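MccF (Escherichia coli, PDB 4IIY) probably acts as a serine-type carboxypeptidase of the S66 family, conferring self-immunity against the antibiotic microcin C7. Local coordinates at residues L35-L40 with T158-F163; V67-R72 with L178-Y183; K302-D307 with C336-P341. The protein carries 1 engineered substitution. One frame throughout, in Å; residues are numbered along the deposited sequence.

Interaction 1 (L35-L40 with T158-F163); sequences LLAAPL and TGLITF. With EDO (1,2-ethanediol), chain P.
L35 and L160 form a single beta bridge, their CA atoms 4.5 Å apart, and both backbone polar groups of L35 are used in it. L35 N donates to G159 O at 3.1 Å, standing 58° out of that carbonyl plane. L35 O is approached almost end-on: I161 N lies 3.0 Å from it, at a C=O...N angle of 170°. The same oxygen takes a CA-H...O contact from L160 CA. Beyond this point the direct pairing gives way to a water, which accepts from A37 N and donates to I161 O, each 2.9 Å from the water oxygen. On the other segment T158 OG1 accepts from L160 N at 3.1 Å, an ST turn, and is also bonded to I154 O in helix 148-158. G159, with a positive phi, is the first residue to leave that helix. Apolar contacts flank the bridge. L160 holds CG anti to its N (chi1 178°), which carries CD1 to within 4.1 Å of L35 CG as the two side chains cross, while L36 and I161 run side by side with CD2 of the first 3.7 Å from CG1 of the second. Outward from the bridge, A37 bonds through its backbone to S368 near the C terminus, L160 packs on I134 of helix 131-136, T162 and F163 pair with L347 and I141 in the six-stranded sheet, and L40 touches I140 of strand 140-143 and F186 and L190 of helix 178-191.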
loop_
_atom_site.group_PDB
_atom_site.type_symbol
_atom_site.label_atom_id
_atom_site.label_comp_id
_atom_site.label_asym_id
_atom_site.label_seq_id
_atom_site.Cartn_x
_atom_site.Cartn_y
_atom_site.Cartn_z
ATOM N N LEU B 35 -25.816 13.214 -4.593
ATOM C CA LEU B 35 -25.686 14.330 -5.515
ATOM C C LEU B 35 -25.391 13.775 -6.907
ATOM O O LEU B 35 -24.481 12.956 -7.064
ATOM C CB LEU B 35 -24.565 15.253 -5.042
ATOM C CG LEU B 35 -24.210 16.456 -5.911
ATOM C CD1 LEU B 35 -25.376 17.436 -6.001
ATOM C CD2 LEU B 35 -22.973 17.150 -5.369
ATOM N N LEU B 36 -26.162 14.215 -7.902
ATOM C CA LEU B 36 -26.061 13.683 -9.263
ATOM C C LEU B 36 -25.635 14.730 -10.278
ATOM O O LEU B 36 -26.110 15.869 -10.254
ATOM C CB LEU B 36 -27.402 13.093 -9.702
ATOM C CG LEU B 36 -28.016 12.024 -8.807
ATOM C CD1 LEU B 36 -29.323 11.537 -9.420
ATOM C CD2 LEU B 36 -27.045 10.862 -8.603
ATOM N N ALA B 37 -24.737 14.341 -11.178
ATOM C CA ALA B 37 -24.337 15.202 -12.288
ATOM C C ALA B 37 -25.350 15.123 -13.429
ATOM O O ALA B 37 -26.107 14.154 -13.542
ATOM C CB ALA B 37 -22.955 14.798 -12.791
ATOM N N ALA B 38 -25.356 16.148 -14.278
ATOM C CA ALA B 38 -26.126 16.105 -15.517
ATOM C C ALA B 38 -25.586 15.009 -16.436
ATOM O O ALA B 38 -24.381 14.729 -16.447
ATOM C CB ALA B 38 -26.073 17.454 -16.222
ATOM N N PRO B 39 -26.468 14.389 -17.228
ATOM C CA PRO B 39 -26.023 13.305 -18.105
ATOM C C PRO B 39 -25.185 13.814 -19.274
ATOM O O PRO B 39 -25.243 14.992 -19.628
ATOM C CB PRO B 39 -27.338 12.707 -18.611
ATOM C CG PRO B 39 -28.310 13.851 -18.555
ATOM C CD PRO B 39 -27.919 14.630 -17.326
ATOM N N LEU B 40 -24.407 12.914 -19.863
ATOM C CA LEU B 40 -23.634 13.219 -21.057
ATOM C C LEU B 40 -24.536 13.183 -22.296
ATOM O O LEU B 40 -25.558 12.490 -22.311
ATOM C CB LEU B 40 -22.502 12.201 -21.210
ATOM C CG LEU B 40 -21.408 12.488 -22.234
ATOM C CD1 LEU B 40 -20.595 13.694 -21.818
ATOM C CD2 LEU B 40 -20.502 11.267 -22.393
ATOM N N THR B 158 -18.568 14.992 -0.708
ATOM C CA THR B 158 -19.662 15.709 -1.367
ATOM C C THR B 158 -20.904 14.872 -1.628
ATOM O O THR B 158 -21.972 15.430 -1.906
ATOM C CB THR B 158 -19.239 16.306 -2.735
ATOM O OG1 THR B 158 -19.051 15.246 -3.683
ATOM C CG2 THR B 158 -17.962 17.120 -2.615
ATOM N N GLY B 159 -20.774 13.549 -1.579
ATOM C CA GLY B 159 -21.869 12.676 -1.952
ATOM C C GLY B 159 -22.113 12.564 -3.446
ATOM O O GLY B 159 -23.063 11.895 -3.857
ATOM N N LEU B 160 -21.271 13.201 -4.258
ATOM C CA LEU B 160 -21.389 13.110 -5.714
ATOM C C LEU B 160 -21.130 11.693 -6.216
ATOM O O LEU B 160 -20.148 11.054 -5.831
ATOM C CB LEU B 160 -20.402 14.065 -6.379
ATOM C CG LEU B 160 -20.354 14.075 -7.910
ATOM C CD1 LEU B 160 -21.694 14.501 -8.516
ATOM C CD2 LEU B 160 -19.241 14.994 -8.378
ATOM N N ILE B 161 -22.016 11.204 -7.073
ATOM C CA ILE B 161 -21.809 9.917 -7.719
ATOM C C ILE B 161 -20.810 10.097 -8.857
ATOM O O ILE B 161 -21.092 10.775 -9.853
ATOM C CB ILE B 161 -23.132 9.327 -8.230
ATOM C CG1 ILE B 161 -24.116 9.162 -7.059
ATOM C CG2 ILE B 161 -22.878 8.015 -8.964
ATOM C CD1 ILE B 161 -23.563 8.369 -5.884
ATOM N N THR B 162 -19.618 9.537 -8.650
ATOM C CA THR B 162 -18.530 9.535 -9.627
ATOM C C THR B 162 -18.430 8.148 -10.279
ATOM O O THR B 162 -19.146 7.221 -9.889
ATOM C CB THR B 162 -17.183 9.898 -8.968
ATOM O OG1 THR B 162 -16.798 8.874 -8.038
ATOM C CG2 THR B 162 -17.275 11.236 -8.259
ATOM N N PHE B 163 -17.557 8.015 -11.281
ATOM C CA PHE B 163 -17.560 6.840 -12.151
ATOM C C PHE B 163 -16.214 6.154 -12.269
ATOM O O PHE B 163 -15.205 6.799 -12.565
ATOM C CB PHE B 163 -18.057 7.240 -13.545
ATOM C CG PHE B 163 -19.477 7.720 -13.548
ATOM C CD1 PHE B 163 -20.510 6.861 -13.862
ATOM C CD2 PHE B 163 -19.781 9.018 -13.165
ATOM C CE1 PHE B 163 -21.834 7.304 -13.820
ATOM C CE2 PHE B 163 -21.097 9.462 -13.116
ATOM C CZ PHE B 163 -22.121 8.602 -13.446
HETATM C C1 EDO P . -27.238 18.399 -21.446
HETATM O O1 EDO P . -27.803 17.966 -20.201
HETATM C C2 EDO P . -26.262 17.354 -21.982
HETATM O O2 EDO P . -25.081 17.295 -21.167
HETATM O O HOH W 1 -23.633 11.704 -10.978
#

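Interaction 2 (V67-R72 with L178-Y183)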
loop_
_atom_site.group_PDB
_atom_site.type_symbol
_atom_site.label_atom_id
_atom_site.label_comp_id
_atom_site.label_asym_id
_atom_site.label_seq_id
_atom_site.Cartn_x
_atom_site.Cartn_y
_atom_site.Cartn_z
ATOM N N VAL B 67 -7.377 11.140 -28.121
ATOM C CA VAL B 67 -7.975 12.435 -28.450
ATOM C C VAL B 67 -8.755 12.352 -29.766
ATOM O O VAL B 67 -9.921 12.753 -29.846
ATOM C CB VAL B 67 -6.896 13.528 -28.525
ATOM C CG1 VAL B 67 -7.435 14.783 -29.221
ATOM C CG2 VAL B 67 -6.365 13.851 -27.118
ATOM N N GLU B 68 -8.108 11.815 -30.793
ATOM C CA GLU B 68 -8.743 11.694 -32.099
ATOM C C GLU B 68 -9.974 10.802 -32.028
ATOM O O GLU B 68 -10.995 11.082 -32.664
ATOM C CB GLU B 68 -7.754 11.148 -33.128
ATOM C CG GLU B 68 -8.340 11.032 -34.530
ATOM C CD GLU B 68 -7.300 10.679 -35.576
ATOM O OE1 GLU B 68 -7.689 10.209 -36.666
ATOM O OE2 GLU B 68 -6.095 10.879 -35.312
ATOM N N PHE B 69 -9.891 9.726 -31.249
ATOM C CA PHE B 69 -11.016 8.812 -31.107
ATOM C C PHE B 69 -12.260 9.537 -30.582
ATOM O O PHE B 69 -13.351 9.421 -31.149
ATOM C CB PHE B 69 -10.644 7.623 -30.207
ATOM C CG PHE B 69 -11.752 6.620 -30.047
ATOM C CD1 PHE B 69 -11.885 5.560 -30.930
ATOM C CD2 PHE B 69 -12.666 6.735 -29.013
ATOM C CE1 PHE B 69 -12.916 4.645 -30.787
ATOM C CE2 PHE B 69 -13.692 5.819 -28.866
ATOM C CZ PHE B 69 -13.814 4.776 -29.758
ATOM N N LEU B 70 -12.107 10.290 -29.502
ATOM C CA LEU B 70 -13.253 10.990 -28.938
ATOM C C LEU B 70 -13.724 12.154 -29.813
ATOM O O LEU B 70 -14.926 12.414 -29.900
ATOM C CB LEU B 70 -12.980 11.451 -27.504
ATOM C CG LEU B 70 -12.847 10.351 -26.447
ATOM C CD1 LEU B 70 -12.511 10.971 -25.087
ATOM C CD2 LEU B 70 -14.102 9.498 -26.363
ATOM N N GLN B 71 -12.792 12.852 -30.449
ATOM C CA GLN B 71 -13.190 13.922 -31.363
ATOM C C GLN B 71 -14.020 13.389 -32.523
ATOM O O GLN B 71 -14.997 14.022 -32.931
ATOM C CB GLN B 71 -11.978 14.695 -31.875
ATOM C CG GLN B 71 -11.343 15.557 -30.800
ATOM C CD GLN B 71 -10.069 16.231 -31.256
ATOM O OE1 GLN B 71 -9.372 15.733 -32.140
ATOM N NE2 GLN B 71 -9.752 17.368 -30.648
ATOM N N ARG B 72 -13.652 12.230 -33.055
ATOM C CA ARG B 72 -14.404 11.663 -34.168
ATOM C C ARG B 72 -15.807 11.239 -33.736
ATOM O O ARG B 72 -16.712 11.142 -34.568
ATOM C CB ARG B 72 -13.654 10.498 -34.811
ATOM C CG ARG B 72 -12.458 10.928 -35.640
ATOM C CD ARG B 72 -11.876 9.743 -36.391
ATOM N NE ARG B 72 -10.591 10.058 -37.012
ATOM C CZ ARG B 72 -10.455 10.563 -38.233
ATOM N NH1 ARG B 72 -11.527 10.819 -38.972
ATOM N NH2 ARG B 72 -9.245 10.814 -38.718
ATOM N N LEU B 178 -10.912 -3.667 -29.265
ATOM C CA LEU B 178 -11.423 -3.594 -27.902
ATOM C C LEU B 178 -11.910 -2.202 -27.509
ATOM O O LEU B 178 -12.826 -2.075 -26.696
ATOM C CB LEU B 178 -10.401 -4.150 -26.905
ATOM C CG LEU B 178 -9.997 -5.601 -27.198
ATOM C CD1 LEU B 178 -8.998 -6.115 -26.160
ATOM C CD2 LEU B 178 -11.221 -6.500 -27.257
ATOM N N VAL B 179 -11.322 -1.162 -28.090
ATOM C CA VAL B 179 -11.710 0.196 -27.723
ATOM C C VAL B 179 -13.180 0.456 -28.030
ATOM O O VAL B 179 -13.828 1.226 -27.333
ATOM C CB VAL B 179 -10.802 1.257 -28.385
ATOM C CG1 VAL B 179 -10.980 1.285 -29.908
ATOM C CG2 VAL B 179 -11.057 2.631 -27.790
ATOM N N ASP B 180 -13.715 -0.192 -29.061
ATOM C CA ASP B 180 -15.107 0.036 -29.437
ATOM C C ASP B 180 -16.066 -0.485 -28.373
ATOM O O ASP B 180 -17.125 0.099 -28.141
ATOM C CB ASP B 180 -15.392 -0.581 -30.809
ATOM C CG ASP B 180 -14.515 0.017 -31.895
ATOM O OD1 ASP B 180 -14.426 1.262 -31.951
ATOM O OD2 ASP B 180 -13.903 -0.754 -32.670
ATOM N N ILE B 181 -15.693 -1.577 -27.724
ATOM C CA ILE B 181 -16.518 -2.151 -26.675
ATOM C C ILE B 181 -16.471 -1.269 -25.417
ATOM O O ILE B 181 -17.495 -1.028 -24.773
ATOM C CB ILE B 181 -16.076 -3.599 -26.375
ATOM C CG1 ILE B 181 -16.058 -4.433 -27.666
ATOM C CG2 ILE B 181 -16.971 -4.239 -25.341
ATOM C CD1 ILE B 181 -17.365 -4.423 -28.444
ATOM N N THR B 182 -15.289 -0.765 -25.082
ATOM C CA THR B 182 -15.156 0.212 -24.008
ATOM C C THR B 182 -16.042 1.429 -24.277
ATOM O O THR B 182 -16.789 1.884 -23.405
ATOM C CB THR B 182 -13.698 0.639 -23.870
ATOM O OG1 THR B 182 -12.925 -0.513 -23.509
ATOM C CG2 THR B 182 -13.526 1.740 -22.820
ATOM N N TYR B 183 -15.971 1.952 -25.493
ATOM C CA TYR B 183 -16.747 3.124 -25.825
ATOM C C TYR B 183 -18.251 2.872 -25.740
ATOM O O TYR B 183 -18.998 3.710 -25.240
ATOM C CB TYR B 183 -16.381 3.660 -27.208
ATOM C CG TYR B 183 -17.187 4.891 -27.524
ATOM C CD1 TYR B 183 -16.871 6.108 -26.944
ATOM C CD2 TYR B 183 -18.298 4.832 -28.361
ATOM C CE1 TYR B 183 -17.632 7.247 -27.198
ATOM C CE2 TYR B 183 -19.065 5.968 -28.620
ATOM C CZ TYR B 183 -18.714 7.172 -28.040
ATOM O OH TYR B 183 -19.453 8.319 -28.282
#
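F69 sends its ring into the angle between V179 and Y183, and the contact is built round it. V179 CG2 lies over one face, 4.1 Å from the ring centroid, a CH-pi contact, while V179 CG1 meets CE1 of F69 at 4.0 Å. The adjoining CE2-CZ part of the rim turns to the tyrosine: F69 points an edge toward the face of Y183 in an offset edge-to-face pair, with ring centroids 5.6 Å apart and planes at 76°. The shortest approach within it is F69 CE2 to Y183 CD1, 3.7 Å. D180 OD1 lies at the F69 edge near the ring plane, 3.9 Å from CE1, where the carboxylate may weakly attract the ring hydrogens. L70 CD2 adds a looser contact with Y183 CE1 at 4.3 Å. Helix 60-72 belongs to the beta-alpha-beta crossover between the neighbouring parallel strands 45-49 and 76-79, and helix 178-191 packs beside it; the axes of the two short segments stay 12.6 Å apart at 53°, a width that large side chains must span. F69 does so with CG anti to its own N (chi1 -178°), which projects the ring across the gap. Behind the first shell, F172 of helix 168-172 touches both L70 and Y183, and F75 also packs on Y183. Within helix 60-72, R72, one turn after E68, grips E68 OE1 side-on with NE and NH2, the latter at 2.6 Å in a salt bridge.

Interaction 3 (K302-D307 with C336-P341). With 1EI (5'-O-(L-alpha-glutamylsulfamoyl)inosine), chain K; EDO (1,2-ethanediol), chain L.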
loop_
_atom_site.group_PDB
_atom_site.type_symbol
_atom_site.label_atom_id
_atom_site.label_comp_id
_atom_site.label_asym_id
_atom_site.label_seq_id
_atom_site.Cartn_x
_atom_site.Cartn_y
_atom_site.Cartn_z
ATOM N N LYS B 302 -11.435 -8.099 -13.137
ATOM C CA LYS B 302 -10.352 -8.924 -13.674
ATOM C C LYS B 302 -9.011 -8.264 -13.357
ATOM O O LYS B 302 -8.837 -7.064 -13.565
ATOM C CB LYS B 302 -10.475 -9.104 -15.189
ATOM C CG LYS B 302 -11.658 -9.949 -15.650
ATOM C CD LYS B 302 -11.505 -10.292 -17.135
ATOM C CE LYS B 302 -12.522 -11.316 -17.601
ATOM N NZ LYS B 302 -13.913 -10.796 -17.518
ATOM N N HIS B 303 -8.051 -9.062 -12.908
ATOM C CA HIS B 303 -6.740 -8.570 -12.504
ATOM C C HIS B 303 -5.764 -8.638 -13.674
ATOM O O HIS B 303 -5.423 -9.733 -14.132
ATOM C CB HIS B 303 -6.204 -9.439 -11.356
ATOM C CG HIS B 303 -5.015 -8.860 -10.649
ATOM N ND1 HIS B 303 -5.026 -8.592 -9.298
ATOM C CD2 HIS B 303 -3.774 -8.520 -11.089
ATOM C CE1 HIS B 303 -3.855 -8.089 -8.936
ATOM N NE2 HIS B 303 -3.074 -8.039 -10.004
ATOM N N GLU B 304 -5.287 -7.494 -14.153
ATOM C CA GLU B 304 -4.356 -7.436 -15.281
ATOM C C GLU B 304 -3.024 -8.111 -14.939
ATOM O O GLU B 304 -2.330 -7.681 -14.018
ATOM C CB GLU B 304 -4.109 -5.972 -15.644
ATOM C CG GLU B 304 -3.056 -5.734 -16.724
ATOM C CD GLU B 304 -2.747 -4.256 -16.932
ATOM O OE1 GLU B 304 -2.753 -3.476 -15.957
ATOM O OE2 GLU B 304 -2.513 -3.864 -18.099
ATOM N N LEU B 305 -2.672 -9.168 -15.671
ATOM C CA LEU B 305 -1.354 -9.795 -15.556
ATOM C C LEU B 305 -0.990 -10.124 -14.099
ATOM O O LEU B 305 0.094 -9.798 -13.620
ATOM C CB LEU B 305 -0.290 -8.915 -16.222
ATOM C CG LEU B 305 -0.513 -8.650 -17.714
ATOM C CD1 LEU B 305 0.438 -7.591 -18.245
ATOM C CD2 LEU B 305 -0.362 -9.945 -18.498
ATOM N N PHE B 306 -1.904 -10.793 -13.406
ATOM C CA PHE B 306 -1.651 -11.272 -12.052
ATOM C C PHE B 306 -0.453 -12.226 -12.050
ATOM O O PHE B 306 -0.339 -13.091 -12.918
ATOM C CB PHE B 306 -2.897 -11.999 -11.549
ATOM C CG PHE B 306 -2.774 -12.565 -10.166
ATOM C CD1 PHE B 306 -2.525 -11.746 -9.076
ATOM C CD2 PHE B 306 -2.953 -13.922 -9.949
ATOM C CE1 PHE B 306 -2.430 -12.282 -7.793
ATOM C CE2 PHE B 306 -2.866 -14.454 -8.668
ATOM C CZ PHE B 306 -2.611 -13.630 -7.593
ATOM N N ASP B 307 0.428 -12.076 -11.068
ATOM C CA ASP B 307 1.610 -12.931 -10.955
ATOM C C ASP B 307 1.412 -13.898 -9.787
ATOM O O ASP B 307 1.544 -13.516 -8.623
ATOM C CB ASP B 307 2.854 -12.061 -10.762
ATOM C CG ASP B 307 4.077 -12.855 -10.343
ATOM O OD1 ASP B 307 4.088 -14.086 -10.503
ATOM O OD2 ASP B 307 5.040 -12.228 -9.847
ATOM N N CYS B 336 -14.419 -4.360 -15.283
ATOM C CA CYS B 336 -14.290 -2.957 -14.917
ATOM C C CYS B 336 -13.001 -2.849 -14.124
ATOM O O CYS B 336 -13.001 -2.924 -12.886
ATOM C CB CYS B 336 -15.516 -2.491 -14.122
ATOM S SG CYS B 336 -15.566 -0.725 -13.778
ATOM N N SER B 337 -11.893 -2.731 -14.844
ATOM C CA SER B 337 -10.576 -2.882 -14.247
ATOM C C SER B 337 -9.539 -2.398 -15.245
ATOM O O SER B 337 -9.859 -1.590 -16.117
ATOM C CB SER B 337 -10.334 -4.346 -13.878
ATOM O OG SER B 337 -10.221 -5.143 -15.042
ATOM N N HIS B 338 -8.303 -2.881 -15.115
ATOM C CA HIS B 338 -7.242 -2.526 -16.049
ATOM C C HIS B 338 -7.259 -3.376 -17.329
ATOM O O HIS B 338 -6.486 -3.107 -18.256
ATOM C CB HIS B 338 -5.872 -2.689 -15.395
ATOM C CG HIS B 338 -5.529 -1.645 -14.375
ATOM N ND1 HIS B 338 -6.228 -1.465 -13.198
ATOM C CD2 HIS B 338 -4.504 -0.764 -14.341
ATOM C CE1 HIS B 338 -5.652 -0.502 -12.492
ATOM N NE2 HIS B 338 -4.606 -0.061 -13.164
ATOM N N THR B 339 -8.091 -4.415 -17.389
ATOM C CA THR B 339 -8.169 -5.219 -18.612
ATOM C C THR B 339 -9.017 -4.507 -19.677
ATOM O O THR B 339 -9.771 -3.588 -19.368
ATOM C CB THR B 339 -8.718 -6.625 -18.326
ATOM O OG1 THR B 339 -10.039 -6.521 -17.773
ATOM C CG2 THR B 339 -7.830 -7.357 -17.323
ATOM N N HIS B 340 -8.866 -4.919 -20.933
ATOM C CA HIS B 340 -9.654 -4.381 -22.047
ATOM C C HIS B 340 -10.610 -5.448 -22.557
ATOM O O HIS B 340 -10.228 -6.614 -22.685
ATOM C CB HIS B 340 -8.744 -3.937 -23.198
ATOM C CG HIS B 340 -7.869 -2.778 -22.848
ATOM N ND1 HIS B 340 -8.281 -1.467 -22.963
ATOM C CD2 HIS B 340 -6.607 -2.735 -22.355
ATOM C CE1 HIS B 340 -7.308 -0.668 -22.564
ATOM N NE2 HIS B 340 -6.282 -1.411 -22.190
ATOM N N PRO B 341 -11.853 -5.069 -22.870
ATOM C CA PRO B 341 -12.438 -3.729 -22.754
ATOM C C PRO B 341 -12.881 -3.441 -21.321
ATOM O O PRO B 341 -12.901 -4.333 -20.471
ATOM C CB PRO B 341 -13.652 -3.816 -23.677
ATOM C CG PRO B 341 -14.107 -5.236 -23.519
ATOM C CD PRO B 341 -12.836 -6.055 -23.356
HETATM O O6 1EI K . 4.559 1.228 -21.148
HETATM C C6 1EI K . 3.465 0.635 -21.026
HETATM N N1 1EI K . 3.198 -0.493 -21.716
HETATM C C2 1EI K . 2.025 -1.139 -21.598
HETATM N N3 1EI K . 1.032 -0.721 -20.796
HETATM C C5 1EI K . 2.426 1.158 -20.122
HETATM C C4 1EI K . 1.180 0.398 -20.055
HETATM N N7 1EI K . 2.282 2.211 -19.292
HETATM C C8 1EI K . 1.050 2.131 -18.735
HETATM N N9 1EI K . 0.405 1.048 -19.195
HETATM C "C1'" 1EI K . -0.951 0.613 -18.818
HETATM O "O4'" 1EI K . -1.793 1.713 -18.504
HETATM C "C2'" 1EI K . -0.855 -0.210 -17.551
HETATM O "O2'" 1EI K . -0.695 -1.591 -17.875
HETATM C "C3'" 1EI K . -2.173 0.062 -16.861
HETATM O "O3'" 1EI K . -3.050 -1.043 -17.058
HETATM C "C4'" 1EI K . -2.765 1.274 -17.559
HETATM C "C5'" 1EI K . -3.109 2.385 -16.576
HETATM O "O5'" 1EI K . -1.933 2.863 -15.915
HETATM S SBF 1EI K . -2.101 3.695 -14.637
HETATM O OAE 1EI K . -1.004 4.635 -14.552
HETATM O OAF 1EI K . -3.375 4.355 -14.748
HETATM N NAQ 1EI K . -2.111 2.688 -13.462
HETATM C C 1EI K . -2.369 2.961 -12.165
HETATM O O 1EI K . -2.659 4.047 -11.674
HETATM C CA 1EI K . -2.335 1.788 -11.228
HETATM N N 1EI K . -1.893 0.589 -11.919
HETATM C CB 1EI K . -1.441 2.107 -10.034
HETATM C CG 1EI K . -2.006 1.510 -8.748
HETATM C CD 1EI K . -1.662 0.041 -8.648
HETATM O OE1 1EI K . -1.323 -0.573 -9.681
HETATM O OE2 1EI K . -1.730 -0.499 -7.531
HETATM C C1 EDO L . -9.015 -8.039 -8.117
HETATM O O1 EDO L . -8.485 -7.587 -9.376
HETATM C C2 EDO L . -8.362 -9.334 -7.660
HETATM O O2 EDO L . -6.989 -9.090 -7.320
HETATM O O HOH W 2 -6.986 -5.112 -13.543
HETATM O O HOH W 3 -4.777 -4.604 -19.982
#
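E304 reaches H338 through an extended chain: CG stands anti to the backbone N (chi1 175°), and OE1 arrives 3.3 Å from H338 CB. At S337, OG sits between backbone N and carbonyl carbon (chi1 68°), facing K302 O. The loops meet at the ligand pocket of a peptidase S66 active site, in which H338 and E270 are the predicted charge-relay pair and A145 is an engineered replacement of the predicted nucleophile. S337 OG donates to K302 O at 2.8 Å, in the carbonyl plane and on a lone pair, with a C=O...O angle of 134°. As acceptor, the same hydroxyl is hydrogen-bonded by T339 N at 3.3 Å, closing an ST turn around H338. A water accepting from both E304 N and H338 N adds a second tie between the loops. Lacking the hydroxyl, an alanine here would probably leave K302 O without this donor and T339 N without its acceptor, and the turn that carries H338 freer to shift. T339 crosses K302 at about a right angle, OG1 lying 3.7 Å from K302 CB, while K302 NZ runs on to a salt bridge with D335. The E304 carboxylate takes both ribose hydroxyls of the ligand, one on each oxygen: O3' donates to OE1 at 2.7 Å and O2' to OE2 at 2.9 Å. S272 OG also bonds to OE1. H338 ND1 is hydrogen-bonded to E270 OE1, and at the far side of the ring NE2 accepts from the amino N of the ligand's glutamyl group, 3.1 Å away.

Overall arrangement
From the N terminus, residues 35-40 meet 158-163 in interaction 1, closing a loop of 117 residues that contains most of the N-terminal sheet. Residues 67-72 lie inside that loop, but their partner 178-183 lies beyond it, so interactions 1 and 2 cross; their nearest atoms stay about 7 Å apart. Interaction 3 follows both in series, joining two loops that leave neighbouring strands 297-301 and 330-334 of the eight-stranded sheet. It touches interaction 2, where P341 and H340 pack on I181, T182 and L178, linking helix 178-191 to the pocket side of the C-terminal domain. Interactions 1 and 3 lie on opposite sides of the chain's centre, 26 Å between their centres.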